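Local coordinates for S-locus protein 11 (Brassica rapa subsp. oleifera, PDB 5GYY), which probably acts as the secreted pollen ligand of Brassica self-incompatibility, a small disulfide-rich, defensin-like protein recognised by the stigma's S-locus receptor kinase, at residues C[29-32]-C[36-39]. Numbering follows the deposited sequence.
Sequences AFYT and NQKA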
ATOM      1  N   ALA C  29      -0.557 -23.220  13.304  1.00 13.72           N
ATOM      2  CA  ALA C  29       0.490 -24.109  12.845  1.00 19.57           C
ATOM      3  C   ALA C  29       1.831 -23.366  12.890  1.00 22.22           C
ATOM      4  O   ALA C  29       2.844 -23.937  13.290  1.00 21.59           O
ATOM      5  CB  ALA C  29       0.183 -24.595  11.407  1.00  1.68           C
ATOM      6  N   PHE C  30       1.805 -22.094  12.479  1.00 20.70           N
ATOM      7  CA  PHE C  30       2.953 -21.191  12.502  1.00 21.81           C
ATOM      8  C   PHE C  30       3.472 -21.073  13.937  1.00 21.83           C
ATOM      9  O   PHE C  30       4.677 -21.184  14.187  1.00 20.57           O
ATOM     10  CB  PHE C  30       2.534 -19.812  11.960  1.00 16.89           C
ATOM     11  CG  PHE C  30       3.681 -18.837  11.754  1.00 14.00           C
ATOM     12  CD1 PHE C  30       4.986 -19.276  11.592  1.00 16.44           C
ATOM     13  CD2 PHE C  30       3.437 -17.465  11.721  1.00 18.13           C
ATOM     14  CE1 PHE C  30       6.039 -18.365  11.393  1.00 11.20           C
ATOM     15  CE2 PHE C  30       4.469 -16.556  11.524  1.00 17.62           C
ATOM     16  CZ  PHE C  30       5.776 -17.009  11.358  1.00  9.15           C
ATOM     17  N   TYR C  31       2.551 -20.889  14.880  1.00 20.26           N
ATOM     18  CA  TYR C  31       2.916 -20.790  16.287  1.00 14.10           C
ATOM     19  C   TYR C  31       3.608 -22.057  16.772  1.00 15.51           C
ATOM     20  O   TYR C  31       4.714 -21.996  17.324  1.00 13.26           O
ATOM     21  CB  TYR C  31       1.701 -20.478  17.161  1.00 15.61           C
ATOM     22  CG  TYR C  31       2.012 -20.502  18.648  1.00 24.98           C
ATOM     23  CD1 TYR C  31       2.642 -19.423  19.263  1.00 25.61           C
ATOM     24  CD2 TYR C  31       1.679 -21.605  19.435  1.00 26.51           C
ATOM     25  CE1 TYR C  31       2.941 -19.442  20.616  1.00 33.02           C
ATOM     26  CE2 TYR C  31       1.969 -21.634  20.797  1.00 28.16           C
ATOM     27  CZ  TYR C  31       2.599 -20.548  21.380  1.00 33.21           C
ATOM     28  OH  TYR C  31       2.889 -20.559  22.723  1.00 29.42           O
ATOM     29  N   THR C  32       2.969 -23.200  16.544  1.00 13.06           N
ATOM     30  CA  THR C  32       3.538 -24.478  16.949  1.00 20.66           C
ATOM     31  C   THR C  32       4.938 -24.673  16.377  1.00 27.25           C
ATOM     32  O   THR C  32       5.863 -25.071  17.087  1.00 28.38           O
ATOM     33  CB  THR C  32       2.653 -25.630  16.507  1.00 20.16           C
ATOM     34  OG1 THR C  32       1.348 -25.448  17.068  1.00 31.24           O
ATOM     35  CG2 THR C  32       3.240 -26.963  16.971  1.00 11.40           C
ATOM     36  N   ASN C  36       7.133 -24.946  19.528  1.00 29.51           N
ATOM     37  CA  ASN C  36       6.996 -26.370  19.824  1.00 35.55           C
ATOM     38  C   ASN C  36       5.830 -26.679  20.755  1.00 37.99           C
ATOM     39  O   ASN C  36       5.692 -27.799  21.247  1.00 39.37           O
ATOM     40  CB  ASN C  36       8.290 -26.946  20.398  1.00 39.08           C
ATOM     41  CG  ASN C  36       9.220 -27.446  19.330  1.00 43.30           C
ATOM     42  OD1 ASN C  36      10.158 -26.751  18.946  1.00 42.71           O
ATOM     43  ND2 ASN C  36       8.965 -28.650  18.832  1.00 45.76           N
ATOM     44  N   GLN C  37       4.985 -25.691  21.000  1.00 31.83           N
ATOM     45  CA  GLN C  37       3.791 -25.958  21.779  1.00 38.82           C
ATOM     46  C   GLN C  37       2.519 -25.509  21.061  1.00 36.06           C
ATOM     47  O   GLN C  37       2.557 -25.056  19.910  1.00 33.94           O
ATOM     48  CB  GLN C  37       3.917 -25.391  23.202  1.00 38.07           C
ATOM     49  CG  GLN C  37       4.415 -23.976  23.359  1.00 41.26           C
ATOM     50  CD  GLN C  37       4.763 -23.694  24.821  1.00 48.58           C
ATOM     51  OE1 GLN C  37       5.305 -24.566  25.499  1.00 51.94           O
ATOM     52  NE2 GLN C  37       4.435 -22.495  25.314  1.00 40.47           N
ATOM     53  N   LYS C  38       1.393 -25.693  21.737  1.00 33.28           N
ATOM     54  CA  LYS C  38       0.075 -25.429  21.174  1.00 33.20           C
ATOM     55  C   LYS C  38      -0.525 -24.200  21.848  1.00 33.68           C
ATOM     56  O   LYS C  38      -0.410 -24.028  23.064  1.00 27.40           O
ATOM     57  CB  LYS C  38      -0.825 -26.646  21.420  1.00 31.79           C
ATOM     58  CG  LYS C  38      -2.021 -26.793  20.495  1.00 44.00           C
ATOM     59  CD  LYS C  38      -2.709 -28.144  20.706  1.00 49.12           C
ATOM     60  CE  LYS C  38      -3.759 -28.441  19.633  1.00 53.06           C
ATOM     61  NZ  LYS C  38      -4.899 -27.477  19.650  1.00 53.84           N
ATOM     62  N   ALA C  39      -1.135 -23.323  21.058  1.00 33.29           N
ATOM     63  CA  ALA C  39      -1.817 -22.169  21.626  1.00 27.65           C
ATOM     64  C   ALA C  39      -3.269 -22.544  21.831  1.00 27.50           C
ATOM     65  O   ALA C  39      -3.743 -23.512  21.243  1.00 33.25           O
ATOM     66  CB  ALA C  39      -1.699 -20.960  20.723  1.00 14.52           C
TER
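N36 N donates to T32 O at 2.8 Å, the i to i+4 bond that closes the last turn of helix 23-35. The positive phi of N36 (67°) turns the chain out of the helix and brings Q37 O alongside T32. That oxygen lies 3.1 Å from T32 OG1, which also hydrogen-bonds E28 O one turn earlier, and 3.2 Å from T32 CA, the latter a CH...O contact. Next to this polar patch, the Y31 ring swings toward the returning chain with CG anti to its backbone N (chi1 174°). Its CE2 stands 3.5 Å from A39 N, and its CD2 packs against A39 CB at 3.7 Å. Farther out, Q37 NE2 lies 3.6 Å from Y31 OH, the amide turned 45° from the ring plane. Y31 also meets H11 edge-to-face and touches L13, C55 and I57, which ties the helix end to the sheet. Helix 23-35 thus runs through the positive-phi residue N36, just beyond the helix, into the connection to strand 41-45; with strand 9-16 before it and strand 50-57 last, this is the beta-alpha-beta-beta order of the cysteine-stabilised alpha-beta fold of the defensin-like family.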